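Local coordinates for thrombospondin related anonymous protein (Plasmodium falciparum, PDB 4F1J), which binds magnesium through its von Willebrand factor A domain and probably serves as a membrane-anchored adhesin of the malaria parasite, at residues 50-58 with 89-100; 28-39 with 181-192. All coordinates share one frame; numbering follows the deposited sequence.

Contact 1: 50-58 with 89-100; sequences YANIFSNNA and YGRTNLSDALLQ. With MG (magnesium ion), chain H; EDO (1,2-ethanediol), chain K.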
loop_
_atom_site.group_PDB
_atom_site.type_symbol
_atom_site.label_atom_id
_atom_site.label_comp_id
_atom_site.label_asym_id
_atom_site.label_seq_id
_atom_site.Cartn_x
_atom_site.Cartn_y
_atom_site.Cartn_z
ATOM N N TYR A 50 3.287 6.149 -6.055
ATOM C CA TYR A 50 4.588 5.944 -5.421
ATOM C C TYR A 50 4.564 4.504 -4.939
ATOM O O TYR A 50 3.515 3.985 -4.570
ATOM C CB TYR A 50 4.747 6.861 -4.224
ATOM C CG TYR A 50 5.831 6.445 -3.227
ATOM C CD1 TYR A 50 5.555 5.538 -2.186
ATOM C CD2 TYR A 50 7.128 6.941 -3.351
ATOM C CE1 TYR A 50 6.551 5.196 -1.264
ATOM C CE2 TYR A 50 8.134 6.563 -2.450
ATOM C CZ TYR A 50 7.828 5.692 -1.419
ATOM O OH TYR A 50 8.843 5.347 -0.519
ATOM N N ALA A 51 5.713 3.854 -4.954
ATOM C CA ALA A 51 5.778 2.485 -4.428
ATOM C C ALA A 51 7.067 2.267 -3.695
ATOM O O ALA A 51 8.136 2.677 -4.146
ATOM C CB ALA A 51 5.609 1.424 -5.555
ATOM N N ASN A 52 6.957 1.633 -2.537
ATOM C CA ASN A 52 8.125 1.061 -1.878
ATOM C C ASN A 52 7.867 -0.364 -1.467
ATOM O O ASN A 52 6.717 -0.807 -1.440
ATOM C CB ASN A 52 8.702 1.923 -0.730
ATOM C CG ASN A 52 7.860 1.969 0.546
ATOM O OD1 ASN A 52 7.223 0.996 0.946
ATOM N ND2 ASN A 52 7.897 3.123 1.224
ATOM N N ILE A 53 8.957 -1.087 -1.223
ATOM C CA ILE A 53 8.873 -2.378 -0.541
ATOM C C ILE A 53 9.441 -2.178 0.849
ATOM O O ILE A 53 10.293 -1.292 1.057
ATOM C CB ILE A 53 9.605 -3.480 -1.295
ATOM C CG1 ILE A 53 11.056 -3.088 -1.572
ATOM C CG2 ILE A 53 8.872 -3.782 -2.623
ATOM C CD1 ILE A 53 11.900 -4.196 -2.233
ATOM N N PHE A 54 9.012 -2.990 1.798
ATOM C CA PHE A 54 9.557 -2.883 3.142
ATOM C C PHE A 54 9.606 -4.241 3.831
ATOM O O PHE A 54 8.675 -5.044 3.775
ATOM C CB PHE A 54 8.792 -1.849 3.991
ATOM C CG PHE A 54 7.419 -2.286 4.398
ATOM C CD1 PHE A 54 6.336 -2.045 3.578
ATOM C CD2 PHE A 54 7.192 -2.937 5.602
ATOM C CE1 PHE A 54 5.064 -2.445 3.933
ATOM C CE2 PHE A 54 5.905 -3.363 5.939
ATOM C CZ PHE A 54 4.860 -3.129 5.094
ATOM N N SER A 55 10.754 -4.499 4.444
ATOM C CA SER A 55 10.891 -5.633 5.340
ATOM C C SER A 55 11.837 -5.156 6.450
ATOM O O SER A 55 11.368 -4.612 7.444
ATOM C CB SER A 55 11.332 -6.903 4.589
ATOM O OG SER A 55 12.581 -6.774 3.960
ATOM N N ASN A 56 13.153 -5.297 6.270
ATOM C CA ASN A 56 14.109 -4.771 7.249
ATOM C C ASN A 56 14.046 -3.244 7.289
ATOM O O ASN A 56 14.162 -2.629 8.340
ATOM C CB ASN A 56 15.542 -5.247 6.930
ATOM C CG ASN A 56 15.733 -6.749 7.153
ATOM O OD1 ASN A 56 14.910 -7.403 7.809
ATOM N ND2 ASN A 56 16.833 -7.301 6.615
ATOM N N ASN A 57 13.893 -2.668 6.096
ATOM C CA ASN A 57 13.800 -1.229 5.863
ATOM C C ASN A 57 12.891 -1.001 4.667
ATOM O O ASN A 57 12.534 -1.961 3.972
ATOM C CB ASN A 57 15.189 -0.656 5.560
ATOM C CG ASN A 57 16.166 -0.875 6.704
ATOM O OD1 ASN A 57 16.070 -0.223 7.734
ATOM N ND2 ASN A 57 17.090 -1.821 6.532
ATOM N N ALA A 58 12.497 0.254 4.435
ATOM C CA ALA A 58 11.792 0.631 3.200
ATOM C C ALA A 58 12.767 0.959 2.057
ATOM O O ALA A 58 13.810 1.570 2.278
ATOM C CB ALA A 58 10.887 1.818 3.471
ATOM N N TYR A 89 12.419 -11.395 1.970
ATOM C CA TYR A 89 13.266 -11.679 3.118
ATOM C C TYR A 89 13.094 -10.591 4.174
ATOM O O TYR A 89 12.692 -9.457 3.869
ATOM C CB TYR A 89 14.742 -11.772 2.698
ATOM C CG TYR A 89 15.419 -10.452 2.404
ATOM C CD1 TYR A 89 15.920 -9.669 3.430
ATOM C CD2 TYR A 89 15.580 -10.008 1.097
ATOM C CE1 TYR A 89 16.555 -8.449 3.172
ATOM C CE2 TYR A 89 16.190 -8.794 0.825
ATOM C CZ TYR A 89 16.685 -8.021 1.882
ATOM O OH TYR A 89 17.323 -6.830 1.610
ATOM N N GLY A 90 13.408 -10.939 5.419
ATOM C CA GLY A 90 13.516 -9.954 6.478
ATOM C C GLY A 90 12.239 -9.735 7.256
ATOM O O GLY A 90 11.279 -10.481 7.102
ATOM N N ARG A 91 12.255 -8.701 8.087
ATOM C CA ARG A 91 11.208 -8.476 9.090
ATOM C C ARG A 91 10.116 -7.547 8.564
ATOM O O ARG A 91 9.850 -7.588 7.383
ATOM C CB ARG A 91 11.831 -8.028 10.429
ATOM C CG ARG A 91 12.711 -6.813 10.388
ATOM C CD ARG A 91 13.348 -6.558 11.770
ATOM N NE ARG A 91 14.051 -5.282 11.832
ATOM C CZ ARG A 91 13.462 -4.085 11.997
ATOM N NH1 ARG A 91 12.138 -3.950 12.107
ATOM N NH2 ARG A 91 14.208 -2.995 12.061
ATOM N N THR A 92 9.452 -6.778 9.424
ATOM C CA THR A 92 8.269 -5.995 9.005
ATOM C C THR A 92 8.341 -4.568 9.546
ATOM O O THR A 92 7.596 -4.204 10.473
ATOM C CB THR A 92 6.973 -6.693 9.467
ATOM O OG1 THR A 92 7.035 -8.095 9.129
ATOM C CG2 THR A 92 5.726 -6.047 8.856
ATOM N N ASN A 93 9.219 -3.775 8.937
ATOM C CA ASN A 93 9.468 -2.412 9.384
ATOM C C ASN A 93 8.473 -1.474 8.691
ATOM O O ASN A 93 8.853 -0.637 7.867
ATOM C CB ASN A 93 10.901 -2.026 9.068
ATOM C CG ASN A 93 11.375 -0.774 9.802
ATOM O OD1 ASN A 93 10.603 -0.006 10.369
ATOM N ND2 ASN A 93 12.666 -0.560 9.747
ATOM N N LEU A 94 7.204 -1.613 9.060
ATOM C CA LEU A 94 6.147 -0.741 8.537
ATOM C C LEU A 94 6.405 0.711 8.903
ATOM O O LEU A 94 6.134 1.616 8.105
ATOM C CB LEU A 94 4.771 -1.149 9.068
ATOM C CG LEU A 94 3.594 -0.276 8.587
ATOM C CD1 LEU A 94 3.503 -0.300 7.089
ATOM C CD2 LEU A 94 2.278 -0.715 9.245
ATOM N N SER A 95 6.918 0.957 10.102
ATOM C CA SER A 95 7.105 2.339 10.539
ATOM C C SER A 95 8.105 3.087 9.642
ATOM O O SER A 95 7.877 4.252 9.335
ATOM C CB SER A 95 7.465 2.403 12.032
ATOM O OG SER A 95 8.724 1.787 12.286
ATOM N N ASP A 96 9.144 2.416 9.163
ATOM C CA ASP A 96 10.076 3.023 8.201
ATOM C C ASP A 96 9.407 3.327 6.846
ATOM O O ASP A 96 9.676 4.366 6.233
ATOM C CB ASP A 96 11.315 2.143 7.972
ATOM C CG ASP A 96 12.413 2.874 7.237
ATOM O OD1 ASP A 96 12.741 4.012 7.644
ATOM O OD2 ASP A 96 12.952 2.346 6.242
ATOM N N ALA A 97 8.585 2.404 6.374
ATOM C CA ALA A 97 7.806 2.629 5.155
ATOM C C ALA A 97 6.895 3.865 5.273
ATOM O O ALA A 97 6.788 4.681 4.355
ATOM C CB ALA A 97 6.959 1.405 4.875
ATOM N N LEU A 98 6.177 3.957 6.379
ATOM C CA LEU A 98 5.287 5.109 6.647
ATOM C C LEU A 98 6.103 6.407 6.807
ATOM O O LEU A 98 5.686 7.489 6.356
ATOM C CB LEU A 98 4.451 4.841 7.900
ATOM C CG LEU A 98 3.397 3.737 7.816
ATOM C CD1 LEU A 98 2.887 3.407 9.245
ATOM C CD2 LEU A 98 2.249 4.141 6.866
ATOM N N LEU A 99 7.257 6.299 7.455
ATOM C CA LEU A 99 8.187 7.428 7.564
ATOM C C LEU A 99 8.576 8.005 6.185
ATOM O O LEU A 99 8.666 9.215 6.006
ATOM C CB LEU A 99 9.438 7.026 8.338
ATOM C CG LEU A 99 10.567 8.071 8.433
ATOM C CD1 LEU A 99 10.077 9.372 9.044
ATOM C CD2 LEU A 99 11.693 7.466 9.238
ATOM N N GLN A 100 8.782 7.147 5.196
ATOM C CA GLN A 100 9.168 7.636 3.853
ATOM C C GLN A 100 8.045 8.455 3.250
ATOM O O GLN A 100 8.301 9.466 2.575
ATOM C CB GLN A 100 9.540 6.492 2.929
ATOM C CG GLN A 100 10.708 5.630 3.436
ATOM C CD GLN A 100 11.847 6.425 4.031
ATOM O OE1 GLN A 100 12.435 7.293 3.368
ATOM N NE2 GLN A 100 12.149 6.179 5.303
HETATM MG MG MG H . 10.223 2.883 13.370
HETATM C C1 EDO K . 14.520 -4.939 2.470
HETATM O O1 EDO K . 14.787 -4.276 3.695
HETATM C C2 EDO K . 13.503 -4.155 1.704
HETATM O O2 EDO K . 14.134 -2.917 1.417
HETATM O O HOH W 1 14.707 3.276 4.526
HETATM O O HOH W 2 11.479 1.518 12.276
HETATM O O HOH W 3 10.337 4.274 11.923
HETATM O O HOH W 4 11.866 3.838 14.234
HETATM O O HOH W 5 10.086 1.400 14.716
#
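Ser-55 and Asn-56, just past the end of strand 50-54, are gripped by the loop that leads into helix 94-100. Hydrogen bonds to the backbone do most of this work. Asn-93 N donates to Ser-55 O at 2.7 Å. Ser-55 OG gives its proton to Tyr-89 O, also at 2.7 Å. Arg-91 N reaches Asn-56 OD1 at 3.0 Å, which brings OD1 against Gly-90 CA. The amide nitrogen of the same group, Asn-56 ND2, lies at the edge of the Tyr-89 ring. Arg-91 also forms a salt bridge with Asp-127, which accepts from Thr-92 N.

Asn-93 works in two directions. With CG anti to the backbone N (chi1 -165°), its ND2 makes a nearly straight bond to Asn-56 O of 2.9 Å. Asn-93 is the N-cap of the helix: its OD1 takes the N-H of Asp-96, which comes from above the amide carbonyl plane. Asp-96 then returns to the turn: Ala-58 N donates to the anti lone pair of Asp-96 OD2 at 2.8 Å (N-H...O angle 174°). A water links the same oxygen to Ala-58 O.

Apolar contacts centre on the buried Phe-54. Its ring lies beside Leu-94, with CZ 3.7 Å from Leu-94 CD1. Ala-97 CB sits near Phe-54 CD1, and Thr-92 CG2 comes to the ring edge. Ala-58 CB packs on Ala-97.

Ser-95 points away from strand 50-54. Its OG and Asp-131 bind a magnesium ion with four waters, one of which donates to Asn-93 OD1. The side chain of Thr-92 lies about 4 Å from a second magnesium ion, bound by Ser-17, Ser-19 and Asp-123, the metal-ion-dependent adhesion site of this fold. Four of the five hydrogen bonds across the contact involve loop 89-93, so it is probably held firmly beside both metal sites.

Contact 2: 28-39 with 181-192; sequences HAVPLAMKLIQQ and WENVKNVIGPFM. With SO4 (sulfate ion), chain E.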
loop_
_atom_site.group_PDB
_atom_site.type_symbol
_atom_site.label_atom_id
_atom_site.label_comp_id
_atom_site.label_asym_id
_atom_site.label_seq_id
_atom_site.Cartn_x
_atom_site.Cartn_y
_atom_site.Cartn_z
ATOM N N HIS A 28 1.717 -14.819 -6.213
ATOM C CA HIS A 28 0.610 -14.036 -5.662
ATOM C C HIS A 28 0.923 -12.575 -5.343
ATOM O O HIS A 28 0.152 -11.690 -5.778
ATOM C CB HIS A 28 0.026 -14.699 -4.438
ATOM C CG HIS A 28 -0.441 -16.108 -4.683
ATOM N ND1 HIS A 28 -1.458 -16.409 -5.559
ATOM C CD2 HIS A 28 -0.033 -17.282 -4.154
ATOM C CE1 HIS A 28 -1.648 -17.721 -5.567
ATOM N NE2 HIS A 28 -0.790 -18.276 -4.730
ATOM N N ALA A 29 1.987 -12.315 -4.571
ATOM C CA ALA A 29 2.305 -10.919 -4.134
ATOM C C ALA A 29 2.578 -9.991 -5.312
ATOM O O ALA A 29 1.972 -8.915 -5.415
ATOM C CB ALA A 29 3.502 -10.871 -3.138
ATOM N N VAL A 30 3.475 -10.400 -6.197
ATOM C CA VAL A 30 3.804 -9.576 -7.360
ATOM C C VAL A 30 2.581 -9.401 -8.285
ATOM O O VAL A 30 2.244 -8.277 -8.645
ATOM C CB VAL A 30 5.110 -10.046 -8.079
ATOM C CG1 VAL A 30 5.255 -9.410 -9.450
ATOM C CG2 VAL A 30 6.343 -9.695 -7.188
ATOM N N PRO A 31 1.914 -10.502 -8.676
ATOM C CA PRO A 31 0.652 -10.363 -9.424
ATOM C C PRO A 31 -0.432 -9.529 -8.741
ATOM O O PRO A 31 -1.221 -8.875 -9.435
ATOM C CB PRO A 31 0.197 -11.805 -9.619
ATOM C CG PRO A 31 1.466 -12.599 -9.609
ATOM C CD PRO A 31 2.342 -11.917 -8.584
ATOM N N LEU A 32 -0.479 -9.545 -7.411
ATOM C CA LEU A 32 -1.461 -8.742 -6.674
ATOM C C LEU A 32 -1.168 -7.245 -6.825
ATOM O O LEU A 32 -2.088 -6.455 -7.062
ATOM C CB LEU A 32 -1.439 -9.095 -5.207
ATOM C CG LEU A 32 -2.230 -8.217 -4.244
ATOM C CD1 LEU A 32 -3.703 -8.240 -4.600
ATOM C CD2 LEU A 32 -1.991 -8.696 -2.792
ATOM N N ALA A 33 0.098 -6.867 -6.647
ATOM C CA ALA A 33 0.533 -5.470 -6.830
ATOM C C ALA A 33 0.234 -5.037 -8.273
ATOM O O ALA A 33 -0.202 -3.918 -8.525
ATOM C CB ALA A 33 2.021 -5.327 -6.526
ATOM N N MET A 34 0.479 -5.927 -9.234
ATOM C CA MET A 34 0.132 -5.637 -10.630
ATOM C C MET A 34 -1.363 -5.356 -10.862
ATOM O O MET A 34 -1.721 -4.343 -11.518
ATOM C CB MET A 34 0.670 -6.745 -11.546
ATOM C CG MET A 34 2.168 -6.702 -11.598
ATOM S SD MET A 34 2.903 -8.009 -12.604
ATOM C CE MET A 34 2.672 -7.305 -14.233
ATOM N N LYS A 35 -2.222 -6.230 -10.349
ATOM C CA LYS A 35 -3.660 -6.066 -10.455
ATOM C C LYS A 35 -4.132 -4.809 -9.703
ATOM O O LYS A 35 -5.042 -4.137 -10.137
ATOM C CB LYS A 35 -4.399 -7.317 -9.947
ATOM C CG LYS A 35 -5.895 -7.295 -10.248
ATOM C CD LYS A 35 -6.510 -8.647 -10.277
ATOM C CE LYS A 35 -8.020 -8.557 -10.576
ATOM N NZ LYS A 35 -8.689 -9.891 -10.651
ATOM N N LEU A 36 -3.503 -4.480 -8.585
ATOM C CA LEU A 36 -3.872 -3.275 -7.846
ATOM C C LEU A 36 -3.646 -2.057 -8.736
ATOM O O LEU A 36 -4.546 -1.199 -8.889
ATOM C CB LEU A 36 -3.025 -3.187 -6.568
ATOM C CG LEU A 36 -3.211 -1.966 -5.653
ATOM C CD1 LEU A 36 -2.662 -2.365 -4.283
ATOM C CD2 LEU A 36 -2.552 -0.636 -6.106
ATOM N N ILE A 37 -2.473 -2.011 -9.356
ATOM C CA ILE A 37 -2.105 -0.921 -10.259
ATOM C C ILE A 37 -3.052 -0.848 -11.446
ATOM O O ILE A 37 -3.416 0.243 -11.893
ATOM C CB ILE A 37 -0.635 -1.027 -10.671
ATOM C CG1 ILE A 37 0.223 -0.651 -9.452
ATOM C CG2 ILE A 37 -0.318 -0.158 -11.931
ATOM C CD1 ILE A 37 1.678 -1.044 -9.540
ATOM N N GLN A 38 -3.532 -2.001 -11.901
ATOM C CA GLN A 38 -4.558 -2.001 -12.953
ATOM C C GLN A 38 -5.899 -1.353 -12.551
ATOM O O GLN A 38 -6.692 -1.025 -13.425
ATOM C CB GLN A 38 -4.803 -3.409 -13.454
ATOM C CG GLN A 38 -3.635 -3.923 -14.225
ATOM C CD GLN A 38 -3.813 -5.345 -14.657
ATOM O OE1 GLN A 38 -4.321 -6.176 -13.903
ATOM N NE2 GLN A 38 -3.388 -5.644 -15.883
ATOM N N GLN A 39 -6.142 -1.163 -11.248
ATOM C CA GLN A 39 -7.338 -0.508 -10.769
ATOM C C GLN A 39 -7.224 1.009 -10.790
ATOM O O GLN A 39 -8.176 1.667 -10.428
ATOM C CB GLN A 39 -7.664 -0.922 -9.329
ATOM C CG GLN A 39 -7.723 -2.452 -9.085
ATOM C CD GLN A 39 -8.576 -3.172 -10.103
ATOM O OE1 GLN A 39 -9.765 -2.854 -10.275
ATOM N NE2 GLN A 39 -7.992 -4.158 -10.775
ATOM N N TRP A 181 -3.885 -16.376 0.680
ATOM C CA TRP A 181 -2.926 -16.166 -0.377
ATOM C C TRP A 181 -3.511 -16.483 -1.763
ATOM O O TRP A 181 -3.380 -15.705 -2.694
ATOM C CB TRP A 181 -1.666 -17.009 -0.136
ATOM C CG TRP A 181 -0.669 -16.307 0.700
ATOM C CD1 TRP A 181 -0.339 -16.574 1.981
ATOM C CD2 TRP A 181 0.090 -15.152 0.315
ATOM N NE1 TRP A 181 0.609 -15.686 2.419
ATOM C CE2 TRP A 181 0.893 -14.799 1.413
ATOM C CE3 TRP A 181 0.182 -14.394 -0.861
ATOM C CZ2 TRP A 181 1.763 -13.708 1.385
ATOM C CZ3 TRP A 181 1.046 -13.319 -0.897
ATOM C CH2 TRP A 181 1.839 -12.985 0.222
ATOM N N GLU A 182 -4.157 -17.643 -1.873
ATOM C CA GLU A 182 -4.662 -18.121 -3.167
ATOM C C GLU A 182 -5.736 -17.220 -3.775
ATOM O O GLU A 182 -5.907 -17.232 -5.001
ATOM C CB GLU A 182 -5.203 -19.545 -3.044
ATOM C CG GLU A 182 -6.249 -19.706 -1.991
ATOM C CD GLU A 182 -5.710 -20.189 -0.656
ATOM O OE1 GLU A 182 -4.582 -19.774 -0.201
ATOM O OE2 GLU A 182 -6.454 -21.002 -0.048
ATOM N N ASN A 183 -6.403 -16.413 -2.936
ATOM C CA ASN A 183 -7.574 -15.647 -3.331
ATOM C C ASN A 183 -7.322 -14.143 -3.538
ATOM O O ASN A 183 -8.256 -13.410 -3.865
ATOM C CB ASN A 183 -8.661 -15.829 -2.259
ATOM C CG ASN A 183 -10.022 -15.394 -2.713
ATOM O OD1 ASN A 183 -10.761 -14.747 -1.956
ATOM N ND2 ASN A 183 -10.403 -15.780 -3.931
ATOM N N VAL A 184 -6.073 -13.696 -3.384
ATOM C CA VAL A 184 -5.801 -12.242 -3.356
ATOM C C VAL A 184 -6.300 -11.493 -4.590
ATOM O O VAL A 184 -6.797 -10.381 -4.465
ATOM C CB VAL A 184 -4.322 -11.904 -3.107
ATOM C CG1 VAL A 184 -3.953 -12.302 -1.666
ATOM C CG2 VAL A 184 -3.398 -12.531 -4.127
ATOM N N LYS A 185 -6.221 -12.106 -5.768
ATOM C CA LYS A 185 -6.594 -11.369 -6.984
ATOM C C LYS A 185 -8.109 -11.181 -7.120
ATOM O O LYS A 185 -8.557 -10.328 -7.894
ATOM C CB LYS A 185 -5.994 -12.010 -8.249
ATOM C CG LYS A 185 -4.506 -11.670 -8.445
ATOM C CD LYS A 185 -3.900 -12.433 -9.620
ATOM C CE LYS A 185 -4.247 -11.783 -10.941
ATOM N NZ LYS A 185 -3.672 -12.579 -12.058
ATOM N N ASN A 186 -8.889 -11.962 -6.368
ATOM C CA ASN A 186 -10.353 -11.808 -6.326
ATOM C C ASN A 186 -10.849 -10.783 -5.317
ATOM O O ASN A 186 -12.005 -10.359 -5.378
ATOM C CB ASN A 186 -11.000 -13.146 -6.015
ATOM C CG ASN A 186 -10.622 -14.216 -7.016
ATOM O OD1 ASN A 186 -10.225 -15.325 -6.633
ATOM N ND2 ASN A 186 -10.741 -13.897 -8.305
ATOM N N VAL A 187 -9.990 -10.392 -4.384
ATOM C CA VAL A 187 -10.382 -9.476 -3.299
ATOM C C VAL A 187 -9.908 -8.044 -3.606
ATOM O O VAL A 187 -10.533 -7.082 -3.173
ATOM C CB VAL A 187 -9.859 -9.965 -1.918
ATOM C CG1 VAL A 187 -10.339 -9.016 -0.786
ATOM C CG2 VAL A 187 -10.339 -11.398 -1.643
ATOM N N ILE A 188 -8.864 -7.914 -4.421
ATOM C CA ILE A 188 -8.188 -6.614 -4.613
ATOM C C ILE A 188 -9.058 -5.593 -5.357
ATOM O O ILE A 188 -9.066 -4.414 -5.013
ATOM C CB ILE A 188 -6.794 -6.785 -5.308
ATOM C CG1 ILE A 188 -5.971 -5.479 -5.258
ATOM C CG2 ILE A 188 -6.950 -7.247 -6.758
ATOM C CD1 ILE A 188 -5.639 -4.982 -3.875
ATOM N N GLY A 189 -9.818 -6.045 -6.353
ATOM C CA GLY A 189 -10.715 -5.133 -7.087
ATOM C C GLY A 189 -11.776 -4.482 -6.215
ATOM O O GLY A 189 -11.833 -3.256 -6.128
ATOM N N PRO A 190 -12.632 -5.293 -5.551
ATOM C CA PRO A 190 -13.605 -4.760 -4.604
ATOM C C PRO A 190 -12.978 -3.883 -3.510
ATOM O O PRO A 190 -13.536 -2.854 -3.137
ATOM C CB PRO A 190 -14.218 -6.027 -4.014
ATOM C CG PRO A 190 -14.125 -7.021 -5.131
ATOM C CD PRO A 190 -12.784 -6.755 -5.720
ATOM N N PHE A 191 -11.807 -4.280 -3.022
ATOM C CA PHE A 191 -11.088 -3.474 -2.031
ATOM C C PHE A 191 -10.746 -2.080 -2.583
ATOM O O PHE A 191 -11.054 -1.064 -1.954
ATOM C CB PHE A 191 -9.838 -4.229 -1.549
ATOM C CG PHE A 191 -8.882 -3.393 -0.716
ATOM C CD1 PHE A 191 -9.188 -3.028 0.602
ATOM C CD2 PHE A 191 -7.666 -3.012 -1.234
ATOM C CE1 PHE A 191 -8.291 -2.271 1.363
ATOM C CE2 PHE A 191 -6.768 -2.255 -0.467
ATOM C CZ PHE A 191 -7.088 -1.906 0.830
ATOM N N MET A 192 -10.105 -2.024 -3.744
ATOM C CA MET A 192 -9.670 -0.745 -4.295
ATOM C C MET A 192 -10.883 0.130 -4.665
ATOM O O MET A 192 -10.857 1.358 -4.511
ATOM C CB MET A 192 -8.780 -0.959 -5.518
ATOM C CG MET A 192 -7.413 -1.487 -5.224
ATOM S SD MET A 192 -6.504 -0.630 -3.897
ATOM C CE MET A 192 -6.136 0.917 -4.710
HETATM S S SO4 E . -3.684 -18.587 3.772
HETATM O O1 SO4 E . -4.271 -19.835 3.270
HETATM O O2 SO4 E . -2.488 -18.907 4.561
HETATM O O3 SO4 E . -3.285 -17.800 2.631
HETATM O O4 SO4 E . -4.701 -17.897 4.587
#
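His-28 turns one ring face to the backbone at Trp-181. The carbonyl O of Trp-181 lies over that face, offset toward the rim, 3.5 Å from His-28 ND1. Glu-182 CA makes an off-centre CH-pi contact with the same face. The Trp-181 indole presents its edge in return: CE3 is 3.6 Å from His-28 CB, and CZ3 meets Ala-29.

Leu-32 enters between Val-184 and Ile-188. It stands nearly square to Val-184. Its CD1 presses on Ile-188 CB at 3.5 Å, tighter than usual for two carbons. The chi1 of 171° puts CG opposite the backbone N, and chi2 then directs CD1 to Ile-188 and CD2 to Val-184.

Helices 28-38 and 184-192 run side by side at 29°, with axes 9.4 Å apart. They pack on one side of the central sheet of the Rossmann-like von Willebrand factor A fold. Leu-32 also touches Phe-149 and Ile-151 of strand 145-151. Leu-36 and Met-192 rest on strand 8-15.

The side chain of Lys-35 runs antiparallel to that of Ile-188, with Lys-35 CG 3.6 Å from Ile-188 CG2. The lysine chain is extended beyond CG and brings NZ to Lys-185 O at 2.8 Å. The donor stands above the carbonyl plane, 38° out of it. The Lys-185 side chain touches Lys-35 CD through CE and Pro-31 CB through CD.

Leu-36 lies roughly perpendicular to Met-192, its CG 4.0 Å from the sulfur SD. Gln-39 bends at chi2, so that NE2 bonds back to Lys-35 O while CB and CG lie against Met-192.

Contacts 1 and 2 belong to one von Willebrand factor A domain and lie on opposite sides of the chain's centre, with their own centres about 19 Å apart. Both are partly buried. In each, buried apolar residues lie where helix meets sheet (Phe-54, Ala-97; Leu-32, Leu-36, Met-192), and exposed polar ones at the margin (Asn-57, Arg-91; Glu-182, Lys-185). Contact 1 joins a strand and turn to a helix start; contact 2 joins two helices. Strand 8-15 touches side chains of both. Contact 1 has five hydrogen bonds across it, beside a metal ion. Contact 2 is mainly apolar, with one lysine-to-carbonyl bond. Both approach the Asp-123 site, contact 1 through Thr-92 and contact 2 through Trp-181.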